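PDB 3TW5: transglutaminase elicitor from Phytophthora sojae, which catalyses, as a transglutaminase, the cross-linking of proteins between glutamine and lysine side chains, and probably acts as a pathogen-associated elicitor of plant innate immunity. Local coordinates for residues A[267-273]-A[306-312]; A[1-5]-A[201-207]; A[37-43]-A[280-284]; A[139-143]-A[287-291]. The protein carries 1 engineered substitution. All blocks are in the same frame, centred on the assembly; numbering follows the deposited sequence.

In the fold
The four contacts illustrate how bonding chemistry follows position in a fold. Contact 1 is the buried one, two neighbouring strands of the large antiparallel sheet joined by a ladder of backbone hydrogen bonds. Contact 2 touches it directly: the chain start meets helix 202-215, which packs against the same sheet, and one weak side-chain bond serves there. At the far end of strand 269-280, with its centre about 37 Å from that of contact 1, contact 3 relies on prolines and aromatic rings between loops. Contact 4 adjoins contact 3 but, like contact 2, includes exposed residues; a carboxylate binding backbone amides dominates it. Contacts 2 and 4 lie on opposite sides of the chain's centre.

Contact 1 (A[267-273]-A[306-312]); sequences AKSLVYV and YLLELDD
Residues 269-273 and 306-310 are antiparallel strands whose axes approach to 4.5 Å and cross at 150°. Hydrogen-bonded pairs are Ser269-Leu310, Val271-Leu308 and Val273-Tyr306; Leu270-Glu309 and Tyr272-Leu307 are non-hydrogen-bonded. Leu308 N gives to Val271 O (2.8 Å) and Val271 N to Leu308 O (3.0 Å), while Val273 N meets Tyr306 O (2.8 Å) and Tyr306 N Val273 O (3.0 Å). Leu310 N donates to Ser269 O (2.9 Å), but Leu310 O takes two donors, Lys268 N at 2.8 Å and Ser269 N at 3.2 Å. This is a classic beta bulge, with Lys268 helical (-98/-37), closing one end of the ladder within the large sheet. Backbone groups of Leu270 and Tyr272 pair with Met246 and Thr244, those of Leu307 and Glu309 with strand 316-321. The Glu309 carboxylate is satisfied by Asn264, Tyr261 and Glu1 N; Asp311 OD1 by Glu315 N. Tyr306, chi1 p, rests CE2 3.6 Å from Val273 CB, and its hydroxyl bonds His206 and Ser275; Val271 CG2 lies 3.7 Å from Leu310 CD2.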
loop_
_atom_site.group_PDB
_atom_site.type_symbol
_atom_site.label_atom_id
_atom_site.label_comp_id
_atom_site.label_asym_id
_atom_site.label_seq_id
_atom_site.Cartn_x
_atom_site.Cartn_y
_atom_site.Cartn_z
ATOM N N ALA A 267 -14.186 -28.771 11.384
ATOM C CA ALA A 267 -13.595 -28.978 10.060
ATOM C C ALA A 267 -13.798 -30.413 9.575
ATOM O O ALA A 267 -13.481 -31.366 10.293
ATOM C CB ALA A 267 -12.118 -28.622 10.075
ATOM N N LYS A 268 -14.329 -30.556 8.362
ATOM C CA LYS A 268 -14.639 -31.872 7.794
ATOM C C LYS A 268 -13.564 -32.388 6.837
ATOM O O LYS A 268 -13.288 -33.588 6.801
ATOM C CB LYS A 268 -16.008 -31.868 7.103
ATOM C CG LYS A 268 -17.200 -31.640 8.033
ATOM C CD LYS A 268 -17.319 -32.717 9.104
ATOM C CE LYS A 268 -18.388 -32.352 10.123
ATOM N NZ LYS A 268 -18.269 -33.156 11.375
ATOM N N SER A 269 -12.973 -31.486 6.059
ATOM C CA SER A 269 -11.853 -31.825 5.181
ATOM C C SER A 269 -10.928 -30.623 5.001
ATOM O O SER A 269 -11.258 -29.506 5.411
ATOM C CB SER A 269 -12.349 -32.335 3.823
ATOM O OG SER A 269 -13.085 -31.341 3.136
ATOM N N LEU A 270 -9.771 -30.856 4.387
ATOM C CA LEU A 270 -8.772 -29.805 4.220
ATOM C C LEU A 270 -8.386 -29.621 2.755
ATOM O O LEU A 270 -8.513 -30.545 1.949
ATOM C CB LEU A 270 -7.526 -30.117 5.057
ATOM C CG LEU A 270 -7.686 -30.411 6.551
ATOM C CD1 LEU A 270 -6.411 -31.014 7.093
ATOM C CD2 LEU A 270 -8.070 -29.164 7.341
ATOM N N VAL A 271 -7.933 -28.416 2.415
ATOM C CA VAL A 271 -7.378 -28.142 1.094
ATOM C C VAL A 271 -6.088 -27.354 1.258
ATOM O O VAL A 271 -6.093 -26.259 1.818
ATOM C CB VAL A 271 -8.364 -27.359 0.179
ATOM C CG1 VAL A 271 -7.695 -26.980 -1.136
ATOM C CG2 VAL A 271 -9.616 -28.170 -0.101
ATOM N N TYR A 272 -4.983 -27.923 0.786
ATOM C CA TYR A 272 -3.709 -27.220 0.764
ATOM C C TYR A 272 -3.717 -26.244 -0.395
ATOM O O TYR A 272 -3.946 -26.632 -1.541
ATOM C CB TYR A 272 -2.539 -28.198 0.623
ATOM C CG TYR A 272 -1.207 -27.531 0.328
ATOM C CD1 TYR A 272 -0.422 -27.012 1.355
ATOM C CD2 TYR A 272 -0.736 -27.419 -0.979
ATOM C CE1 TYR A 272 0.794 -26.402 1.090
ATOM C CE2 TYR A 272 0.477 -26.809 -1.253
ATOM C CZ TYR A 272 1.238 -26.303 -0.214
ATOM O OH TYR A 272 2.444 -25.696 -0.482
ATOM N N VAL A 273 -3.475 -24.975 -0.092
ATOM C CA VAL A 273 -3.471 -23.940 -1.115
ATOM C C VAL A 273 -2.125 -23.235 -1.155
ATOM O O VAL A 273 -1.563 -22.881 -0.119
ATOM C CB VAL A 273 -4.615 -22.908 -0.910
ATOM C CG1 VAL A 273 -4.600 -21.842 -2.006
ATOM C CG2 VAL A 273 -5.970 -23.602 -0.874
ATOM N N TYR A 306 -1.066 -22.339 2.820
ATOM C CA TYR A 306 -2.019 -22.512 3.903
ATOM C C TYR A 306 -2.974 -23.676 3.683
ATOM O O TYR A 306 -3.260 -24.061 2.546
ATOM C CB TYR A 306 -2.801 -21.212 4.154
ATOM C CG TYR A 306 -3.334 -20.518 2.915
ATOM C CD1 TYR A 306 -2.565 -19.574 2.233
ATOM C CD2 TYR A 306 -4.616 -20.791 2.437
ATOM C CE1 TYR A 306 -3.052 -18.929 1.098
ATOM C CE2 TYR A 306 -5.115 -20.150 1.304
ATOM C CZ TYR A 306 -4.327 -19.221 0.641
ATOM O OH TYR A 306 -4.820 -18.588 -0.475
ATOM N N LEU A 307 -3.444 -24.243 4.789
ATOM C CA LEU A 307 -4.514 -25.227 4.768
ATOM C C LEU A 307 -5.829 -24.498 4.976
ATOM O O LEU A 307 -5.973 -23.746 5.936
ATOM C CB LEU A 307 -4.332 -26.257 5.890
ATOM C CG LEU A 307 -3.174 -27.260 5.870
ATOM C CD1 LEU A 307 -3.085 -27.968 7.214
ATOM C CD2 LEU A 307 -3.329 -28.268 4.734
ATOM N N LEU A 308 -6.779 -24.709 4.076
ATOM C CA LEU A 308 -8.129 -24.193 4.267
ATOM C C LEU A 308 -9.021 -25.277 4.861
ATOM O O LEU A 308 -8.956 -26.439 4.448
ATOM C CB LEU A 308 -8.717 -23.678 2.951
ATOM C CG LEU A 308 -8.155 -22.382 2.360
ATOM C CD1 LEU A 308 -8.876 -22.043 1.065
ATOM C CD2 LEU A 308 -8.259 -21.226 3.344
ATOM N N GLU A 309 -9.839 -24.896 5.838
ATOM C CA GLU A 309 -10.772 -25.827 6.463
ATOM C C GLU A 309 -12.139 -25.746 5.798
ATOM O O GLU A 309 -12.717 -24.664 5.670
ATOM C CB GLU A 309 -10.895 -25.551 7.958
ATOM C CG GLU A 309 -9.619 -25.797 8.736
ATOM C CD GLU A 309 -9.572 -25.027 10.039
ATOM O OE1 GLU A 309 -10.608 -24.458 10.436
ATOM O OE2 GLU A 309 -8.497 -24.988 10.669
ATOM N N LEU A 310 -12.642 -26.903 5.374
ATOM C CA LEU A 310 -13.928 -27.006 4.690
ATOM C C LEU A 310 -14.928 -27.808 5.512
ATOM O O LEU A 310 -14.554 -28.755 6.203
ATOM C CB LEU A 310 -13.740 -27.667 3.323
ATOM C CG LEU A 310 -13.466 -26.817 2.075
ATOM C CD1 LEU A 310 -12.338 -25.805 2.257
ATOM C CD2 LEU A 310 -13.168 -27.729 0.892
ATOM N N ASP A 311 -16.198 -27.420 5.446
ATOM C CA ASP A 311 -17.272 -28.227 6.023
ATOM C C ASP A 311 -17.819 -29.185 4.957
ATOM O O ASP A 311 -17.243 -29.296 3.871
ATOM C CB ASP A 311 -18.378 -27.339 6.620
ATOM C CG ASP A 311 -19.146 -26.545 5.566
ATOM O OD1 ASP A 311 -18.792 -26.599 4.367
ATOM O OD2 ASP A 311 -20.118 -25.858 5.948
ATOM N N ASP A 312 -18.921 -29.867 5.266
ATOM C CA ASP A 312 -19.547 -30.800 4.323
ATOM C C ASP A 312 -19.956 -30.151 3.001
ATOM O O ASP A 312 -19.763 -30.737 1.936
ATOM C CB ASP A 312 -20.753 -31.482 4.965
ATOM C CG ASP A 312 -20.354 -32.528 5.981
ATOM O OD1 ASP A 312 -21.064 -32.662 7.002
ATOM O OD2 ASP A 312 -19.328 -33.213 5.761
#

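Contact 2 (A[1-5]-A[201-207]); sequences EANGN and NPAYFHI
Residues 1-4 run extended, with phi/psi of -56/153 at Ala2, -100/131 at Asn3 and -88/120 at Gly4, and lead toward helix 5-15. Across from them Asn201 (-61/129) precedes a helix that begins at Pro202, whose first turns are marked by Phe205 N to Asn201 O at 2.9 Å, His206 N to Pro202 O at 3.0 Å and Ile207 N to Ala203 O at 3.0 Å. The closest CA atoms are those of Asn3 and Ala203, 6.5 Å apart. Asn201 is the N-cap: with chi1 t and chi2 -57°, its OD1 accepts from Ala203 N at 2.9 Å. One amide side chain thus works at both ends, since ND2 reaches the other segment and makes a weak but almost straight hydrogen bond to Glu1 O at 3.3 Å. The chain start lies along strand 316-321 of the large sheet, held by backbone bonds of Glu1 and Asn3 to Gly319 and Ile317 and by the Glu1 amino group, which bonds Glu309 and Glu320; the weak bond adds a tie to the helix. Asn3, chi1 t, extends over the helix: its CG lies 4.1 Å from Ala203 CB, its OD1 3.8 Å from Tyr204 CB, and its ND2 3.9 Å from Ile207 CD1.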
loop_
_atom_site.group_PDB
_atom_site.type_symbol
_atom_site.label_atom_id
_atom_site.label_comp_id
_atom_site.label_asym_id
_atom_site.label_seq_id
_atom_site.Cartn_x
_atom_site.Cartn_y
_atom_site.Cartn_z
ATOM N N GLU A 1 -7.743 -23.072 12.268
ATOM C CA GLU A 1 -8.474 -22.250 13.275
ATOM C C GLU A 1 -9.687 -21.569 12.642
ATOM O O GLU A 1 -9.615 -21.087 11.509
ATOM C CB GLU A 1 -7.535 -21.205 13.886
ATOM C CG GLU A 1 -8.035 -20.565 15.173
ATOM C CD GLU A 1 -7.111 -19.470 15.677
ATOM O OE1 GLU A 1 -6.430 -18.826 14.850
ATOM O OE2 GLU A 1 -7.070 -19.247 16.906
ATOM N N ALA A 2 -10.787 -21.528 13.396
ATOM C CA ALA A 2 -12.069 -20.968 12.944
ATOM C C ALA A 2 -12.003 -19.512 12.446
ATOM O O ALA A 2 -11.150 -18.727 12.874
ATOM C CB ALA A 2 -13.129 -21.116 14.044
ATOM N N ASN A 3 -12.925 -19.176 11.545
ATOM C CA ASN A 3 -12.953 -17.886 10.858
ATOM C C ASN A 3 -13.966 -16.911 11.469
ATOM O O ASN A 3 -15.129 -17.266 11.688
ATOM C CB ASN A 3 -13.261 -18.114 9.370
ATOM C CG ASN A 3 -13.141 -16.851 8.537
ATOM O OD1 ASN A 3 -12.256 -16.021 8.758
ATOM N ND2 ASN A 3 -14.029 -16.707 7.559
ATOM N N GLY A 4 -13.514 -15.683 11.732
ATOM C CA GLY A 4 -14.365 -14.629 12.301
ATOM C C GLY A 4 -15.125 -13.808 11.266
ATOM O O GLY A 4 -14.522 -13.141 10.415
ATOM N N ASN A 5 -16.453 -13.841 11.357
ATOM C CA ASN A 5 -17.319 -13.141 10.403
ATOM C C ASN A 5 -17.381 -11.613 10.576
ATOM O O ASN A 5 -18.136 -10.936 9.875
ATOM C CB ASN A 5 -18.733 -13.756 10.392
ATOM C CG ASN A 5 -19.442 -13.662 11.749
ATOM O OD1 ASN A 5 -18.919 -13.101 12.715
ATOM N ND2 ASN A 5 -20.646 -14.219 11.815
ATOM N N ASN A 201 -6.196 -14.391 9.655
ATOM C CA ASN A 201 -6.641 -15.736 9.292
ATOM C C ASN A 201 -6.503 -15.985 7.788
ATOM O O ASN A 201 -6.956 -15.170 6.983
ATOM C CB ASN A 201 -8.085 -15.970 9.749
ATOM C CG ASN A 201 -8.434 -17.444 9.861
ATOM O OD1 ASN A 201 -8.317 -18.198 8.900
ATOM N ND2 ASN A 201 -8.874 -17.859 11.042
ATOM N N PRO A 202 -5.856 -17.104 7.403
ATOM C CA PRO A 202 -5.670 -17.414 5.985
ATOM C C PRO A 202 -6.982 -17.704 5.255
ATOM O O PRO A 202 -7.064 -17.506 4.041
ATOM C CB PRO A 202 -4.767 -18.651 6.005
ATOM C CG PRO A 202 -4.929 -19.228 7.354
ATOM C CD PRO A 202 -5.186 -18.087 8.272
ATOM N N ALA A 203 -7.994 -18.162 5.991
ATOM C CA ALA A 203 -9.342 -18.298 5.443
ATOM C C ALA A 203 -9.829 -16.933 4.984
ATOM O O ALA A 203 -10.280 -16.778 3.847
ATOM C CB ALA A 203 -10.293 -18.879 6.469
ATOM N N TYR A 204 -9.714 -15.942 5.867
ATOM C CA TYR A 204 -10.099 -14.584 5.523
ATOM C C TYR A 204 -9.267 -14.054 4.354
ATOM O O TYR A 204 -9.813 -13.471 3.418
ATOM C CB TYR A 204 -10.037 -13.633 6.730
ATOM C CG TYR A 204 -10.319 -12.214 6.316
ATOM C CD1 TYR A 204 -11.597 -11.832 5.913
ATOM C CD2 TYR A 204 -9.301 -11.268 6.263
ATOM C CE1 TYR A 204 -11.859 -10.543 5.493
ATOM C CE2 TYR A 204 -9.553 -9.969 5.845
ATOM C CZ TYR A 204 -10.835 -9.616 5.462
ATOM O OH TYR A 204 -11.095 -8.337 5.043
ATOM N N PHE A 205 -7.956 -14.273 4.404
ATOM C CA PHE A 205 -7.063 -13.832 3.334
ATOM C C PHE A 205 -7.541 -14.317 1.961
ATOM O O PHE A 205 -7.697 -13.514 1.037
ATOM C CB PHE A 205 -5.619 -14.280 3.602
ATOM C CG PHE A 205 -4.671 -13.992 2.467
ATOM C CD1 PHE A 205 -4.233 -12.694 2.218
ATOM C CD2 PHE A 205 -4.216 -15.018 1.648
ATOM C CE1 PHE A 205 -3.358 -12.428 1.166
ATOM C CE2 PHE A 205 -3.343 -14.756 0.596
ATOM C CZ PHE A 205 -2.914 -13.460 0.357
ATOM N N HIS A 206 -7.780 -15.624 1.842
ATOM C CA HIS A 206 -8.225 -16.227 0.583
ATOM C C HIS A 206 -9.583 -15.682 0.149
ATOM O O HIS A 206 -9.730 -15.228 -0.984
ATOM C CB HIS A 206 -8.263 -17.759 0.686
ATOM C CG HIS A 206 -8.422 -18.455 -0.634
ATOM N ND1 HIS A 206 -7.347 -18.843 -1.406
ATOM C CD2 HIS A 206 -9.528 -18.835 -1.316
ATOM C CE1 HIS A 206 -7.785 -19.430 -2.507
ATOM N NE2 HIS A 206 -9.105 -19.438 -2.477
ATOM N N ILE A 207 -10.559 -15.714 1.058
ATOM C CA ILE A 207 -11.918 -15.240 0.777
ATOM C C ILE A 207 -11.926 -13.784 0.297
ATOM O O ILE A 207 -12.559 -13.464 -0.708
ATOM C CB ILE A 207 -12.859 -15.422 2.002
ATOM C CG1 ILE A 207 -13.092 -16.913 2.278
ATOM C CG2 ILE A 207 -14.196 -14.704 1.783
ATOM C CD1 ILE A 207 -13.603 -17.217 3.674
#

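Contact 3 (A[37-43]-A[280-284]); sequences WAGPYWP and IYETY
This is a loop-to-loop contact built from prolines, aromatic rings and carbonyls without a hydrogen bond between its segments. It lies where the chain leaves strand 269-280 and meets the long loop that follows strand 29-31. The end-to-end directions of 37-43 and 280-284 differ by 60°, and the CA atoms of Pro40 and Glu282 come within 4.4 Å. Most residues are extended, but Tyr41 (-93/15) and Tyr284 (-101/12) bend, and Trp42 takes left-handed angles (36/69). Gly39 (-171/161) is also special, because a CB there would strike Trp37 CZ3. Gly39 O receives a CA-H...O contact from Glu282 CA at 3.3 Å, whereas Pro40, lacking an amide hydrogen, sets CD 3.3 Å from Thr283 O. Ala38 CB packs 3.6 Å from Ile280 CG2 and 3.7 Å from Thr283 CG2. Glu282 lays CG beside the edge of the Tyr41 ring, 3.8 Å from CD2. Tyr284, chi1 m, is the hub of the other end: Pro40 CB sits over its face, 3.7 Å from the centroid, its OH is 3.3 Å from Pro43 CD, and its edge points at the six-membered ring of Trp42, centroids 5.7 Å apart and planes at 84°. With Trp42 resting on Met155 and Ala159, a proline CH-pi contact and a T-shaped aromatic pair join the end of the large sheet to helix 154-167.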
loop_
_atom_site.group_PDB
_atom_site.type_symbol
_atom_site.label_atom_id
_atom_site.label_comp_id
_atom_site.label_asym_id
_atom_site.label_seq_id
_atom_site.Cartn_x
_atom_site.Cartn_y
_atom_site.Cartn_z
ATOM N N TRP A 37 -0.692 2.595 -9.973
ATOM C CA TRP A 37 0.585 3.113 -10.462
ATOM C C TRP A 37 1.706 3.067 -9.431
ATOM O O TRP A 37 1.457 3.088 -8.226
ATOM C CB TRP A 37 0.440 4.525 -11.037
ATOM C CG TRP A 37 -0.354 5.503 -10.208
ATOM C CD1 TRP A 37 -1.678 5.801 -10.345
ATOM C CD2 TRP A 37 0.135 6.331 -9.146
ATOM N NE1 TRP A 37 -2.049 6.753 -9.429
ATOM C CE2 TRP A 37 -0.956 7.098 -8.681
ATOM C CE3 TRP A 37 1.386 6.493 -8.537
ATOM C CZ2 TRP A 37 -0.838 8.015 -7.631
ATOM C CZ3 TRP A 37 1.507 7.406 -7.493
ATOM C CH2 TRP A 37 0.399 8.156 -7.052
ATOM N N ALA A 38 2.941 2.998 -9.917
ATOM C CA ALA A 38 4.108 2.973 -9.048
ATOM C C ALA A 38 4.537 4.387 -8.687
ATOM O O ALA A 38 4.411 5.310 -9.493
ATOM C CB ALA A 38 5.244 2.219 -9.707
ATOM N N GLY A 39 5.037 4.543 -7.466
ATOM C CA GLY A 39 5.504 5.827 -6.956
ATOM C C GLY A 39 6.202 5.621 -5.629
ATOM O O GLY A 39 6.011 4.589 -4.987
ATOM N N PRO A 40 7.017 6.595 -5.199
ATOM C CA PRO A 40 7.757 6.390 -3.960
ATOM C C PRO A 40 6.922 6.674 -2.717
ATOM O O PRO A 40 5.813 7.203 -2.813
ATOM C CB PRO A 40 8.906 7.392 -4.070
ATOM C CG PRO A 40 8.398 8.464 -4.946
ATOM C CD PRO A 40 7.248 7.933 -5.761
ATOM N N TYR A 41 7.467 6.308 -1.562
ATOM C CA TYR A 41 6.827 6.572 -0.283
ATOM C C TYR A 41 7.322 7.895 0.307
ATOM O O TYR A 41 7.116 8.169 1.492
ATOM C CB TYR A 41 7.044 5.399 0.684
ATOM C CG TYR A 41 8.469 5.214 1.165
ATOM C CD1 TYR A 41 8.832 5.551 2.470
ATOM C CD2 TYR A 41 9.452 4.692 0.320
ATOM C CE1 TYR A 41 10.142 5.376 2.926
ATOM C CE2 TYR A 41 10.767 4.518 0.762
ATOM C CZ TYR A 41 11.102 4.857 2.064
ATOM O OH TYR A 41 12.397 4.686 2.501
ATOM N N TRP A 42 7.971 8.702 -0.536
ATOM C CA TRP A 42 8.445 10.048 -0.190
ATOM C C TRP A 42 8.947 10.147 1.246
ATOM O O TRP A 42 8.321 10.801 2.079
ATOM C CB TRP A 42 7.359 11.087 -0.481
ATOM C CG TRP A 42 6.942 11.063 -1.912
ATOM C CD1 TRP A 42 5.812 10.499 -2.428
ATOM C CD2 TRP A 42 7.672 11.593 -3.024
ATOM N NE1 TRP A 42 5.783 10.658 -3.793
ATOM C CE2 TRP A 42 6.913 11.327 -4.185
ATOM C CE3 TRP A 42 8.891 12.275 -3.152
ATOM C CZ2 TRP A 42 7.335 11.716 -5.463
ATOM C CZ3 TRP A 42 9.307 12.664 -4.420
ATOM C CH2 TRP A 42 8.529 12.384 -5.559
ATOM N N PRO A 43 10.089 9.497 1.530
ATOM C CA PRO A 43 10.570 9.291 2.893
ATOM C C PRO A 43 10.729 10.584 3.683
ATOM O O PRO A 43 11.050 11.633 3.117
ATOM C CB PRO A 43 11.936 8.626 2.693
ATOM C CG PRO A 43 11.923 8.111 1.315
ATOM C CD PRO A 43 11.077 9.045 0.537
ATOM N N ILE A 280 2.452 -3.521 -6.167
ATOM C CA ILE A 280 3.321 -2.533 -6.791
ATOM C C ILE A 280 4.308 -2.002 -5.757
ATOM O O ILE A 280 3.932 -1.764 -4.611
ATOM C CB ILE A 280 2.493 -1.359 -7.363
ATOM C CG1 ILE A 280 1.258 -1.866 -8.123
ATOM C CG2 ILE A 280 3.354 -0.457 -8.229
ATOM C CD1 ILE A 280 1.542 -2.794 -9.306
ATOM N N TYR A 281 5.567 -1.828 -6.155
ATOM C CA TYR A 281 6.568 -1.256 -5.250
ATOM C C TYR A 281 7.102 0.115 -5.692
ATOM O O TYR A 281 6.851 0.557 -6.814
ATOM C CB TYR A 281 7.685 -2.259 -4.908
ATOM C CG TYR A 281 8.637 -2.617 -6.031
ATOM C CD1 TYR A 281 9.873 -1.979 -6.149
ATOM C CD2 TYR A 281 8.321 -3.616 -6.952
ATOM C CE1 TYR A 281 10.765 -2.313 -7.167
ATOM C CE2 TYR A 281 9.205 -3.960 -7.975
ATOM C CZ TYR A 281 10.425 -3.302 -8.078
ATOM O OH TYR A 281 11.304 -3.633 -9.088
ATOM N N GLU A 282 7.839 0.768 -4.794
ATOM C CA GLU A 282 8.266 2.162 -4.955
ATOM C C GLU A 282 9.323 2.384 -6.036
ATOM O O GLU A 282 10.212 1.551 -6.231
ATOM C CB GLU A 282 8.779 2.714 -3.617
ATOM C CG GLU A 282 7.712 2.850 -2.522
ATOM C CD GLU A 282 7.425 1.551 -1.765
ATOM O OE1 GLU A 282 8.033 0.503 -2.080
ATOM O OE2 GLU A 282 6.581 1.582 -0.843
ATOM N N THR A 283 9.211 3.519 -6.728
ATOM C CA THR A 283 10.196 3.957 -7.726
ATOM C C THR A 283 10.083 5.456 -8.009
ATOM O O THR A 283 9.011 6.042 -7.866
ATOM C CB THR A 283 10.073 3.174 -9.064
ATOM O OG1 THR A 283 11.099 3.602 -9.973
ATOM C CG2 THR A 283 8.708 3.387 -9.708
ATOM N N TYR A 284 11.192 6.065 -8.421
ATOM C CA TYR A 284 11.203 7.478 -8.793
ATOM C C TYR A 284 11.181 7.680 -10.313
ATOM O O TYR A 284 11.399 8.789 -10.808
ATOM C CB TYR A 284 12.403 8.185 -8.165
ATOM C CG TYR A 284 12.355 8.272 -6.655
ATOM C CD1 TYR A 284 11.888 9.419 -6.018
ATOM C CD2 TYR A 284 12.790 7.210 -5.861
ATOM C CE1 TYR A 284 11.852 9.507 -4.629
ATOM C CE2 TYR A 284 12.756 7.287 -4.472
ATOM C CZ TYR A 284 12.287 8.436 -3.864
ATOM O OH TYR A 284 12.255 8.513 -2.491
#

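Contact 4 (A[139-143]-A[287-291]); sequences TEPKC and GGLVS
A single glutamate from a distant loop grips two successive backbone amides here. With chi1 and chi2 both t, Glu140 stretches out so that its OE2 accepts from Val290 N at 2.7 Å, while its OE1 takes a weaker, bent bond from Leu289 N at 2.9 Å. These amides belong to a short, weakly bonded helix at about 289-291, preceded by an inverse gamma turn centred on Gly288 (-80/90). The carboxylate thus resembles a side chain from elsewhere in the chain capping a helix N-terminus. Loop 139-143, which follows helix 128-137, is thereby tied to the connection between strands 269-280 and 299-310. OE1 also forms a salt bridge with Lys158 of helix 154-167, so the buried carboxylate is shared between the amides and that helix. A CB on Gly288 would clash with Lys142 CG, and its absence allows the CA atoms of Lys142 and Gly288 to come within 3.9 Å; Gly288 CA also makes a CA-H...O contact with Pro141 O at 3.4 Å. Gly287 is glycine for a local reason, its own angles of 101/169. Pro141 turns instead to helices 154-167 and 352-364, and the disulfide of Cys143 with Cys365 links the same loop to the C-terminal end of the chain. Ser291, chi1 p, bonds weakly from OG to Gly288 O at 3.4 Å, and Lys142 CG also lies 3.4 Å from Ser291 OG.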
loop_
_atom_site.group_PDB
_atom_site.type_symbol
_atom_site.label_atom_id
_atom_site.label_comp_id
_atom_site.label_asym_id
_atom_site.label_seq_id
_atom_site.Cartn_x
_atom_site.Cartn_y
_atom_site.Cartn_z
ATOM N N THR A 139 -6.215 8.054 -11.291
ATOM C CA THR A 139 -5.672 7.766 -12.618
ATOM C C THR A 139 -4.233 8.268 -12.687
ATOM O O THR A 139 -3.949 9.388 -12.258
ATOM C CB THR A 139 -6.503 8.450 -13.728
ATOM O OG1 THR A 139 -7.883 8.096 -13.589
ATOM C CG2 THR A 139 -6.024 8.032 -15.111
ATOM N N GLU A 140 -3.331 7.440 -13.215
ATOM C CA GLU A 140 -1.909 7.780 -13.269
ATOM C C GLU A 140 -1.628 8.993 -14.152
ATOM O O GLU A 140 -2.157 9.080 -15.260
ATOM C CB GLU A 140 -1.076 6.590 -13.754
ATOM C CG GLU A 140 0.432 6.827 -13.658
ATOM C CD GLU A 140 1.255 5.740 -14.310
ATOM O OE1 GLU A 140 2.314 5.389 -13.749
ATOM O OE2 GLU A 140 0.855 5.244 -15.384
ATOM N N PRO A 141 -0.801 9.935 -13.654
ATOM C CA PRO A 141 -0.276 11.005 -14.494
ATOM C C PRO A 141 0.528 10.407 -15.642
ATOM O O PRO A 141 1.387 9.551 -15.411
ATOM C CB PRO A 141 0.656 11.770 -13.549
ATOM C CG PRO A 141 0.169 11.469 -12.200
ATOM C CD PRO A 141 -0.376 10.082 -12.250
ATOM N N LYS A 142 0.240 10.836 -16.869
ATOM C CA LYS A 142 0.896 10.266 -18.043
ATOM C C LYS A 142 2.035 11.145 -18.564
ATOM O O LYS A 142 3.181 10.694 -18.652
ATOM C CB LYS A 142 -0.119 9.972 -19.156
ATOM C CG LYS A 142 0.318 8.860 -20.106
ATOM C CD LYS A 142 -0.348 8.968 -21.473
ATOM C CE LYS A 142 -1.756 8.381 -21.485
ATOM N NZ LYS A 142 -2.441 8.645 -22.787
ATOM N N CYS A 143 1.722 12.394 -18.898
ATOM C CA CYS A 143 2.704 13.291 -19.502
ATOM C C CYS A 143 2.694 14.686 -18.843
ATOM O O CYS A 143 1.706 15.048 -18.198
ATOM C CB CYS A 143 2.481 13.360 -21.021
ATOM S SG CYS A 143 0.948 14.161 -21.520
ATOM N N GLY A 287 7.155 9.493 -15.794
ATOM C CA GLY A 287 6.335 9.069 -16.924
ATOM C C GLY A 287 5.144 8.228 -16.515
ATOM O O GLY A 287 5.038 7.795 -15.362
ATOM N N GLY A 288 4.241 8.005 -17.468
ATOM C CA GLY A 288 3.068 7.167 -17.248
ATOM C C GLY A 288 3.422 5.698 -17.365
ATOM O O GLY A 288 3.340 5.117 -18.448
ATOM N N LEU A 289 3.807 5.103 -16.239
ATOM C CA LEU A 289 4.293 3.723 -16.192
ATOM C C LEU A 289 3.237 2.668 -16.534
ATOM O O LEU A 289 3.573 1.602 -17.050
ATOM C CB LEU A 289 4.901 3.421 -14.819
ATOM C CG LEU A 289 5.993 4.353 -14.285
ATOM C CD1 LEU A 289 6.220 4.101 -12.805
ATOM C CD2 LEU A 289 7.300 4.211 -15.057
ATOM N N VAL A 290 1.972 2.961 -16.241
ATOM C CA VAL A 290 0.886 2.008 -16.489
ATOM C C VAL A 290 0.530 1.924 -17.977
ATOM O O VAL A 290 0.447 0.822 -18.532
ATOM C CB VAL A 290 -0.371 2.310 -15.618
ATOM C CG1 VAL A 290 -1.556 1.440 -16.033
ATOM C CG2 VAL A 290 -0.055 2.105 -14.145
ATOM N N SER A 291 0.340 3.077 -18.620
ATOM C CA SER A 291 0.009 3.117 -20.050
ATOM C C SER A 291 1.182 2.693 -20.942
ATOM O O SER A 291 0.978 2.319 -22.098
ATOM C CB SER A 291 -0.512 4.498 -20.462
ATOM O OG SER A 291 0.504 5.483 -20.361
#